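Local coordinates for protein prephenate dehydratase:Amino acid-binding ACT (Brucella abortus, PDB 6VH5) that probably converts prephenate to phenylpyruvate, with loss of water and carbon dioxide, in phenylalanine biosynthesis, and binds phenylalanine at its ACT domain, at residues Phe219-Arg224 with Thr259-Asp264. Numbering follows the deposited sequence.
Sequences FVFRVR and TQFYAD. With PHE (phenylalanine), chain J.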
ATOM      1  N   PHE A 219      15.539  -8.729   5.097  1.00 51.68           N
ATOM      2  CA  PHE A 219      16.484  -8.644   3.999  1.00 54.08           C
ATOM      3  C   PHE A 219      15.739  -8.667   2.673  1.00 52.93           C
ATOM      4  O   PHE A 219      14.576  -9.069   2.594  1.00 53.16           O
ATOM      5  CB  PHE A 219      17.508  -9.791   4.054  1.00 53.43           C
ATOM      6  CG  PHE A 219      16.892 -11.172   3.996  1.00 47.99           C
ATOM      7  CD1 PHE A 219      16.756 -11.839   2.790  1.00 44.62           C
ATOM      8  CD2 PHE A 219      16.464 -11.803   5.153  1.00 54.55           C
ATOM      9  CE1 PHE A 219      16.204 -13.118   2.741  1.00 50.10           C
ATOM     10  CE2 PHE A 219      15.905 -13.065   5.110  1.00 53.12           C
ATOM     11  CZ  PHE A 219      15.775 -13.728   3.899  1.00 53.82           C
ATOM     12  N   VAL A 220      16.441  -8.238   1.627  1.00 52.92           N
ATOM     13  CA  VAL A 220      15.969  -8.343   0.254  1.00 50.12           C
ATOM     14  C   VAL A 220      16.961  -9.207  -0.514  1.00 52.73           C
ATOM     15  O   VAL A 220      18.141  -9.294  -0.166  1.00 59.84           O
ATOM     16  CB  VAL A 220      15.794  -6.970  -0.432  1.00 53.00           C
ATOM     17  CG1 VAL A 220      14.643  -6.215   0.194  1.00 38.49           C
ATOM     18  CG2 VAL A 220      17.091  -6.142  -0.352  1.00 42.29           C
ATOM     19  N   PHE A 221      16.472  -9.830  -1.584  1.00 46.92           N
ATOM     20  CA  PHE A 221      17.309 -10.627  -2.475  1.00 47.14           C
ATOM     21  C   PHE A 221      16.619 -10.710  -3.828  1.00 47.03           C
ATOM     22  O   PHE A 221      15.401 -10.536  -3.934  1.00 44.24           O
ATOM     23  CB  PHE A 221      17.575 -12.036  -1.917  1.00 54.43           C
ATOM     24  CG  PHE A 221      16.318 -12.874  -1.714  1.00 51.72           C
ATOM     25  CD1 PHE A 221      15.826 -13.673  -2.732  1.00 49.54           C
ATOM     26  CD2 PHE A 221      15.634 -12.845  -0.507  1.00 49.21           C
ATOM     27  CE1 PHE A 221      14.677 -14.428  -2.553  1.00 46.18           C
ATOM     28  CE2 PHE A 221      14.480 -13.605  -0.311  1.00 49.65           C
ATOM     29  CZ  PHE A 221      13.995 -14.385  -1.332  1.00 48.07           C
ATOM     30  N   ARG A 222      17.411 -10.981  -4.862  1.00 43.18           N
ATOM     31  CA  ARG A 222      16.912 -11.105  -6.227  1.00 55.43           C
ATOM     32  C   ARG A 222      17.114 -12.515  -6.785  1.00 57.71           C
ATOM     33  O   ARG A 222      18.158 -13.138  -6.567  1.00 61.75           O
ATOM     34  CB  ARG A 222      17.597 -10.090  -7.140  1.00 67.76           C
ATOM     35  CG  ARG A 222      17.233  -8.668  -6.780  1.00 82.68           C
ATOM     36  CD  ARG A 222      18.116  -7.674  -7.446  1.00 90.55           C
ATOM     37  NE  ARG A 222      17.789  -6.334  -6.980  1.00 92.73           N
ATOM     38  CZ  ARG A 222      17.916  -5.246  -7.727  1.00 87.68           C
ATOM     39  NH1 ARG A 222      18.358  -5.360  -8.972  1.00 80.94           N
ATOM     40  NH2 ARG A 222      17.587  -4.058  -7.233  1.00 91.45           N
ATOM     41  N   VAL A 223      16.121 -12.992  -7.545  1.00 49.35           N
ATOM     42  CA  VAL A 223      16.237 -14.214  -8.328  1.00 52.61           C
ATOM     43  C   VAL A 223      15.770 -13.942  -9.751  1.00 50.56           C
ATOM     44  O   VAL A 223      15.128 -12.932 -10.047  1.00 59.22           O
ATOM     45  CB  VAL A 223      15.434 -15.401  -7.742  1.00 58.81           C
ATOM     46  CG1 VAL A 223      15.986 -15.809  -6.394  1.00 68.35           C
ATOM     47  CG2 VAL A 223      13.941 -15.071  -7.658  1.00 54.64           C
ATOM     48  N   ARG A 224      16.136 -14.858 -10.639  1.00 46.19           N
ATOM     49  CA  ARG A 224      15.589 -14.888 -11.984  1.00 53.43           C
ATOM     50  C   ARG A 224      14.113 -15.287 -11.935  1.00 64.84           C
ATOM     51  O   ARG A 224      13.662 -15.992 -11.027  1.00 64.65           O
ATOM     52  CB  ARG A 224      16.392 -15.873 -12.828  1.00 56.75           C
ATOM     53  CG  ARG A 224      17.778 -15.358 -13.212  1.00 63.86           C
ATOM     54  CD  ARG A 224      18.605 -16.376 -13.997  1.00 71.36           C
ATOM     55  NE  ARG A 224      18.087 -16.753 -15.312  1.00 84.85           N
ATOM     56  CZ  ARG A 224      17.696 -17.987 -15.629  1.00 87.64           C
ATOM     57  NH1 ARG A 224      17.751 -18.957 -14.720  1.00 80.85           N
ATOM     58  NH2 ARG A 224      17.252 -18.254 -16.851  1.00 92.70           N
ATOM     59  N   THR A 259      13.176 -10.761 -10.323  1.00 55.34           N
ATOM     60  CA  THR A 259      12.228 -10.442  -9.267  1.00 56.67           C
ATOM     61  C   THR A 259      12.979 -10.151  -7.976  1.00 53.99           C
ATOM     62  O   THR A 259      13.918 -10.867  -7.627  1.00 53.19           O
ATOM     63  CB  THR A 259      11.232 -11.584  -9.033  1.00 53.23           C
ATOM     64  OG1 THR A 259      10.803 -12.093 -10.300  1.00 64.89           O
ATOM     65  CG2 THR A 259      10.003 -11.069  -8.259  1.00 41.94           C
ATOM     66  N   GLN A 260      12.553  -9.116  -7.257  1.00 55.22           N
ATOM     67  CA  GLN A 260      13.109  -8.844  -5.939  1.00 59.19           C
ATOM     68  C   GLN A 260      12.101  -9.235  -4.862  1.00 56.44           C
ATOM     69  O   GLN A 260      10.888  -9.109  -5.048  1.00 56.47           O
ATOM     70  CB  GLN A 260      13.508  -7.372  -5.782  1.00 63.31           C
ATOM     71  CG  GLN A 260      14.321  -7.116  -4.515  1.00 66.70           C
ATOM     72  CD  GLN A 260      15.015  -5.778  -4.524  1.00 70.08           C
ATOM     73  OE1 GLN A 260      15.868  -5.516  -5.369  1.00 77.78           O
ATOM     74  NE2 GLN A 260      14.660  -4.925  -3.573  1.00 62.51           N
ATOM     75  N   PHE A 261      12.618  -9.717  -3.733  1.00 56.23           N
ATOM     76  CA  PHE A 261      11.801 -10.185  -2.623  1.00 53.70           C
ATOM     77  C   PHE A 261      12.194  -9.436  -1.362  1.00 52.00           C
ATOM     78  O   PHE A 261      13.376  -9.155  -1.129  1.00 52.33           O
ATOM     79  CB  PHE A 261      11.949 -11.709  -2.386  1.00 51.29           C
ATOM     80  CG  PHE A 261      11.184 -12.558  -3.371  1.00 53.69           C
ATOM     81  CD1 PHE A 261       9.868 -12.955  -3.094  1.00 52.94           C
ATOM     82  CD2 PHE A 261      11.749 -12.917  -4.591  1.00 40.11           C
ATOM     83  CE1 PHE A 261       9.138 -13.709  -4.005  1.00 46.32           C
ATOM     84  CE2 PHE A 261      11.027 -13.667  -5.510  1.00 41.30           C
ATOM     85  CZ  PHE A 261       9.717 -14.067  -5.217  1.00 47.72           C
ATOM     86  N   TYR A 262      11.190  -9.112  -0.561  1.00 39.28           N
ATOM     87  CA  TYR A 262      11.367  -8.509   0.750  1.00 46.31           C
ATOM     88  C   TYR A 262      10.941  -9.548   1.774  1.00 44.06           C
ATOM     89  O   TYR A 262       9.855 -10.117   1.654  1.00 51.96           O
ATOM     90  CB  TYR A 262      10.533  -7.217   0.861  1.00 43.50           C
ATOM     91  CG  TYR A 262      10.658  -6.442   2.154  1.00 47.33           C
ATOM     92  CD1 TYR A 262      11.389  -5.257   2.212  1.00 57.25           C
ATOM     93  CD2 TYR A 262       9.986  -6.858   3.304  1.00 52.45           C
ATOM     94  CE1 TYR A 262      11.475  -4.519   3.395  1.00 56.18           C
ATOM     95  CE2 TYR A 262      10.072  -6.142   4.494  1.00 53.10           C
ATOM     96  CZ  TYR A 262      10.821  -4.973   4.533  1.00 57.13           C
ATOM     97  OH  TYR A 262      10.909  -4.269   5.717  1.00 49.07           O
ATOM     98  N   ALA A 263      11.784  -9.805   2.769  1.00 41.97           N
ATOM     99  CA  ALA A 263      11.529 -10.924   3.665  1.00 44.27           C
ATOM    100  C   ALA A 263      11.924 -10.600   5.097  1.00 49.74           C
ATOM    101  O   ALA A 263      12.898  -9.879   5.338  1.00 52.20           O
ATOM    102  CB  ALA A 263      12.284 -12.180   3.204  1.00 45.77           C
ATOM    103  N   ASP A 264      11.145 -11.132   6.037  1.00 51.11           N
ATOM    104  CA  ASP A 264      11.473 -11.161   7.456  1.00 49.79           C
ATOM    105  C   ASP A 264      11.596 -12.624   7.871  1.00 52.33           C
ATOM    106  O   ASP A 264      10.745 -13.442   7.503  1.00 48.98           O
ATOM    107  CB  ASP A 264      10.382 -10.504   8.321  1.00 49.30           C
ATOM    108  CG  ASP A 264      10.150  -9.014   8.018  1.00 51.92           C
ATOM    109  OD1 ASP A 264      10.871  -8.391   7.204  1.00 49.86           O
ATOM    110  OD2 ASP A 264       9.208  -8.465   8.632  1.00 53.63           O
TER
HETATM  111  N   PHE J 301       9.143 -16.622 -10.944  1.00 49.67           N
HETATM  112  CA  PHE J 301      10.064 -17.241  -9.999  1.00 52.96           C
HETATM  113  C   PHE J 301       9.588 -18.616  -9.530  1.00 59.08           C
HETATM  114  O   PHE J 301      10.180 -19.187  -8.608  1.00 60.31           O
HETATM  115  CB  PHE J 301      10.284 -16.338  -8.787  1.00 47.09           C
HETATM  116  CG  PHE J 301       9.012 -15.737  -8.229  1.00 52.32           C
HETATM  117  CD1 PHE J 301       8.668 -14.423  -8.517  1.00 51.05           C
HETATM  118  CD2 PHE J 301       8.183 -16.469  -7.402  1.00 42.92           C
HETATM  119  CE1 PHE J 301       7.499 -13.861  -8.006  1.00 51.72           C
HETATM  120  CE2 PHE J 301       7.021 -15.919  -6.888  1.00 53.38           C
HETATM  121  CZ  PHE J 301       6.679 -14.606  -7.190  1.00 52.69           C
HETATM  122  OXT PHE J 301       8.617 -19.174 -10.052  1.00 53.63           O
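Gln260 OE1 takes two N-H groups from one guanidinium: Arg222 NE at 2.6 Å and, through a weak bond bent to 123°, Arg222 NH2. The oxygen sits at the guanidinium edge, somewhat tilted from its plane, and being shared by two neighbouring N-H groups it can lie in line with neither. This pair lies on one face of the antiparallel ACT-domain sheet, whose central strands, 215-224 and 258-266, meet here. Gln260 reaches the guanidinium with CG anti to the backbone N (chi1 -170°) and an extended chain; its NE2 makes a weak hydrogen bond to His87, and Val220 CG1 packs on Tyr262 CD1 along the same face.

Register is fixed by three hydrogen-bonded pairs, Phe219-Ala263, Phe221-Phe261 and Val223-Thr259, each closed by two backbone bonds; Thr259 N to Val223 O, for example, spans 2.9 Å. The side chains of these pairs line the other face, where helix 229-240 packs on Phe221, Val223 and Phe261. There Phe261 CB stands over the Phe221 ring, 3.8 Å from its centroid, while the two rings, nearly parallel at 14°, are slid so far apart that they barely overlap. Ala263 CB makes the equivalent CH-pi contact over a face of Phe219.

Bound phenylalanine meets the edge of the Phe261 ring, its CG lying in that ring's plane, consistent with the ACT domain serving as an amino-acid sensor. It is hydrogen-bonded by Asn225 and Leu230 of this chain and by Asn243 and Met244 of the second subunit, so the site lies between subunits. Thr259 OG1 is hydrogen-bonded to Gln251, and its methyl CG2 lies 3.6 Å from ligand CD1, the same ring atom that Phe261 CZ approaches to 3.5 Å.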